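Local coordinates for general stress protein 26 (Bacillus anthracis, PDB 3EC6) that is of unknown function but binds a flavin-adenine dinucleotide and belongs to the pyridoxamine 5'-phosphate oxidase family, at residues A[91-96]-A[113-118]. Sequence-based numbering, arbitrary orientation.
Sequences TLKNKF and YVLIKI
The hydroxyl of Tyr113 donates a hydrogen bond to the main-chain carbonyl of Lys93, with OH 2.7 Å from O, and so ties the first residue of strand 113-126 to helix 90-96, which packs across one surface of the antiparallel sheet of this flavin-binding, split-barrel-type fold. The axes of segments 91-96 and 113-118 run nearly perpendicular (96°). The donor lies in the carbonyl plane, on a lone pair of the oxygen, with a C=O···OH angle of 114°. CB of Tyr113 points toward the helix, and CG lies anti to the backbone N. Its ring is gripped a second time by the same lysine: Lys93 CG sits over one face in a CH-pi contact, 3.9 Å from the ring centroid and displaced toward the rim, while Lys93 CB comes within 3.5 Å of Tyr113 CE2. The two side chains run alongside each other with opposite sense. A bend at chi3 (47°) puts Lys93 CE over the ring near Tyr113 CD2.

Beside this pair, CB of Leu115 points toward the helix, as does that of Tyr113 two residues earlier. Its CD1 methyl packs 3.6 Å from Leu92 CB. The ring of Phe96, which also meets Phe36 of strand 27-38 and Tyr43 of strand 41-47, turns its edge to Leu115, with CD2 4.1 Å from the same CD1 methyl.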
ATOM      1  N   THR A  91     -21.847   2.659  18.686  1.00 15.54           N
ATOM      2  CA  THR A  91     -22.784   2.361  17.595  1.00 15.99           C
ATOM      3  C   THR A  91     -22.014   1.961  16.332  1.00 15.44           C
ATOM      4  O   THR A  91     -22.331   0.937  15.734  1.00 12.93           O
ATOM      5  CB  THR A  91     -23.742   3.521  17.312  1.00 17.16           C
ATOM      6  OG1 THR A  91     -24.512   3.754  18.496  1.00 18.94           O
ATOM      7  CG2 THR A  91     -24.730   3.188  16.138  1.00 19.52           C
ATOM      8  N   LEU A  92     -20.977   2.728  15.969  1.00 13.61           N
ATOM      9  CA  LEU A  92     -20.193   2.351  14.792  1.00 12.17           C
ATOM     10  C   LEU A  92     -19.403   1.074  15.040  1.00 11.35           C
ATOM     11  O   LEU A  92     -19.329   0.211  14.160  1.00 10.00           O
ATOM     12  CB  LEU A  92     -19.243   3.470  14.320  1.00 12.42           C
ATOM     13  CG  LEU A  92     -19.960   4.678  13.782  1.00 14.38           C
ATOM     14  CD1 LEU A  92     -18.936   5.863  13.610  1.00 15.86           C
ATOM     15  CD2 LEU A  92     -20.670   4.348  12.491  1.00 18.08           C
ATOM     16  N   LYS A  93     -18.827   0.914  16.241  1.00  9.54           N
ATOM     17  CA  LYS A  93     -18.057  -0.303  16.522  1.00  9.81           C
ATOM     18  C   LYS A  93     -18.957  -1.559  16.376  1.00 10.08           C
ATOM     19  O   LYS A  93     -18.545  -2.571  15.813  1.00 10.32           O
ATOM     20  CB  LYS A  93     -17.443  -0.249  17.939  1.00 11.25           C
ATOM     21  CG  LYS A  93     -16.173   0.620  17.910  1.00 11.53           C
ATOM     22  CD  LYS A  93     -15.683   1.005  19.268  1.00 18.14           C
ATOM     23  CE  LYS A  93     -15.661  -0.124  20.130  1.00 18.33           C
ATOM     24  NZ  LYS A  93     -15.514   0.369  21.576  1.00 22.24           N
ATOM     25  N   ASN A  94     -20.170  -1.478  16.911  0.70  9.95           N
ATOM     26  CA  ASN A  94     -21.086  -2.612  16.836  0.70 10.16           C
ATOM     27  C   ASN A  94     -21.595  -2.811  15.413  0.70  8.73           C
ATOM     28  O   ASN A  94     -21.794  -3.950  14.981  0.70  9.61           O
ATOM     29  CB  ASN A  94     -22.251  -2.423  17.818  0.70  9.92           C
ATOM     30  CG  ASN A  94     -21.809  -2.491  19.274  0.70 10.73           C
ATOM     31  OD1 ASN A  94     -20.810  -3.088  19.587  0.70 14.60           O
ATOM     32  ND2 ASN A  94     -22.596  -1.886  20.175  0.70 12.27           N
ATOM     33  N   LYS A  95     -21.745  -1.718  14.666  1.00  7.94           N
ATOM     34  CA  LYS A  95     -22.218  -1.788  13.278  1.00  8.37           C
ATOM     35  C   LYS A  95     -21.268  -2.586  12.396  1.00  7.93           C
ATOM     36  O   LYS A  95     -21.674  -3.457  11.626  1.00  8.98           O
ATOM     37  CB  LYS A  95     -22.442  -0.365  12.724  1.00  9.90           C
ATOM     38  CG  LYS A  95     -22.924  -0.316  11.289  1.00 11.04           C
ATOM     39  CD  LYS A  95     -23.234   1.161  10.899  1.00 15.25           C
ATOM     40  CE  LYS A  95     -23.478   1.292   9.421  1.00 22.45           C
ATOM     41  NZ  LYS A  95     -24.124   2.652   9.191  1.00 24.97           N
ATOM     42  N   PHE A  96     -19.978  -2.333  12.556  1.00  7.23           N
ATOM     43  CA  PHE A  96     -18.973  -2.904  11.652  1.00  6.70           C
ATOM     44  C   PHE A  96     -18.446  -4.232  12.167  1.00  6.45           C
ATOM     45  O   PHE A  96     -17.740  -4.900  11.430  1.00  8.20           O
ATOM     46  CB  PHE A  96     -17.808  -1.908  11.415  1.00  6.06           C
ATOM     47  CG  PHE A  96     -18.266  -0.633  10.800  1.00  6.98           C
ATOM     48  CD1 PHE A  96     -19.174  -0.657   9.754  1.00  8.11           C
ATOM     49  CD2 PHE A  96     -17.741   0.587  11.245  1.00 12.81           C
ATOM     50  CE1 PHE A  96     -19.602   0.540   9.142  1.00 10.33           C
ATOM     51  CE2 PHE A  96     -18.166   1.798  10.653  1.00 13.04           C
ATOM     52  CZ  PHE A  96     -19.099   1.771   9.636  1.00  9.55           C
ATOM     53  N   TYR A 113     -10.665  -2.589  21.063  1.00  6.67           N
ATOM     54  CA  TYR A 113     -11.217  -2.316  19.717  1.00  6.55           C
ATOM     55  C   TYR A 113     -11.451  -0.810  19.563  1.00  7.50           C
ATOM     56  O   TYR A 113     -12.207  -0.187  20.307  1.00  8.35           O
ATOM     57  CB  TYR A 113     -12.532  -3.097  19.621  1.00  6.33           C
ATOM     58  CG  TYR A 113     -13.428  -2.890  18.404  1.00  6.23           C
ATOM     59  CD1 TYR A 113     -12.937  -2.313  17.213  1.00  7.32           C
ATOM     60  CD2 TYR A 113     -14.775  -3.340  18.456  1.00  9.57           C
ATOM     61  CE1 TYR A 113     -13.749  -2.143  16.143  1.00  5.76           C
ATOM     62  CE2 TYR A 113     -15.629  -3.193  17.351  1.00  6.98           C
ATOM     63  CZ  TYR A 113     -15.077  -2.581  16.201  1.00  5.52           C
ATOM     64  OH  TYR A 113     -15.905  -2.440  15.107  1.00  9.00           O
ATOM     65  N   VAL A 114     -10.796  -0.239  18.575  1.00  6.51           N
ATOM     66  CA  VAL A 114     -11.115   1.148  18.192  1.00  7.47           C
ATOM     67  C   VAL A 114     -11.259   1.151  16.693  1.00  5.76           C
ATOM     68  O   VAL A 114     -10.847   0.202  15.990  1.00  7.78           O
ATOM     69  CB  VAL A 114      -9.996   2.146  18.594  1.00  8.27           C
ATOM     70  CG1 VAL A 114      -9.855   2.174  20.119  1.00 10.23           C
ATOM     71  CG2 VAL A 114      -8.639   1.776  17.937  1.00  9.94           C
ATOM     72  N   LEU A 115     -11.830   2.235  16.196  1.00  5.27           N
ATOM     73  CA  LEU A 115     -11.900   2.456  14.747  1.00  6.72           C
ATOM     74  C   LEU A 115     -10.950   3.588  14.345  1.00  7.31           C
ATOM     75  O   LEU A 115     -10.856   4.612  15.021  1.00  8.99           O
ATOM     76  CB  LEU A 115     -13.325   2.832  14.308  1.00  7.07           C
ATOM     77  CG  LEU A 115     -14.374   1.724  14.439  1.00  9.08           C
ATOM     78  CD1 LEU A 115     -15.767   2.367  14.307  1.00  9.75           C
ATOM     79  CD2 LEU A 115     -14.156   0.626  13.413  1.00  9.53           C
ATOM     80  N   ILE A 116     -10.262   3.391  13.214  1.00  7.66           N
ATOM     81  CA  ILE A 116      -9.605   4.529  12.570  1.00  8.27           C
ATOM     82  C   ILE A 116     -10.612   5.112  11.562  1.00  8.28           C
ATOM     83  O   ILE A 116     -11.125   4.401  10.712  1.00  9.22           O
ATOM     84  CB  ILE A 116      -8.395   4.061  11.839  1.00  7.96           C
ATOM     85  CG1 ILE A 116      -7.387   3.469  12.806  1.00 10.79           C
ATOM     86  CG2 ILE A 116      -7.812   5.247  11.070  1.00  9.95           C
ATOM     87  CD1 ILE A 116      -6.163   2.829  12.078  1.00 13.90           C
ATOM     88  N   LYS A 117     -10.924   6.405  11.720  1.00  8.24           N
ATOM     89  CA  LYS A 117     -11.891   7.111  10.904  1.00  9.23           C
ATOM     90  C   LYS A 117     -11.109   7.919   9.892  1.00  9.03           C
ATOM     91  O   LYS A 117     -10.220   8.687  10.240  1.00  9.89           O
ATOM     92  CB  LYS A 117     -12.714   8.062  11.791  1.00  8.65           C
ATOM     93  CG  LYS A 117     -13.591   8.984  10.960  1.00 11.93           C
ATOM     94  CD  LYS A 117     -14.509   9.776  11.881  1.00 11.77           C
ATOM     95  CE  LYS A 117     -15.323  10.802  11.123  1.00 20.16           C
ATOM     96  NZ  LYS A 117     -16.125  11.631  12.066  1.00 23.32           N
ATOM     97  N   ILE A 118     -11.402   7.768   8.611  1.00  8.90           N
ATOM     98  CA  ILE A 118     -10.622   8.482   7.581  1.00  9.33           C
ATOM     99  C   ILE A 118     -11.581   9.433   6.878  1.00 10.20           C
ATOM    100  O   ILE A 118     -12.532   9.005   6.188  1.00 10.48           O
ATOM    101  CB  ILE A 118     -10.023   7.494   6.559  1.00  8.27           C
ATOM    102  CG1 ILE A 118      -9.011   6.622   7.239  1.00 12.07           C
ATOM    103  CG2 ILE A 118      -9.284   8.286   5.438  1.00  9.38           C
ATOM    104  CD1 ILE A 118      -8.769   5.356   6.545  1.00 15.81           C
TER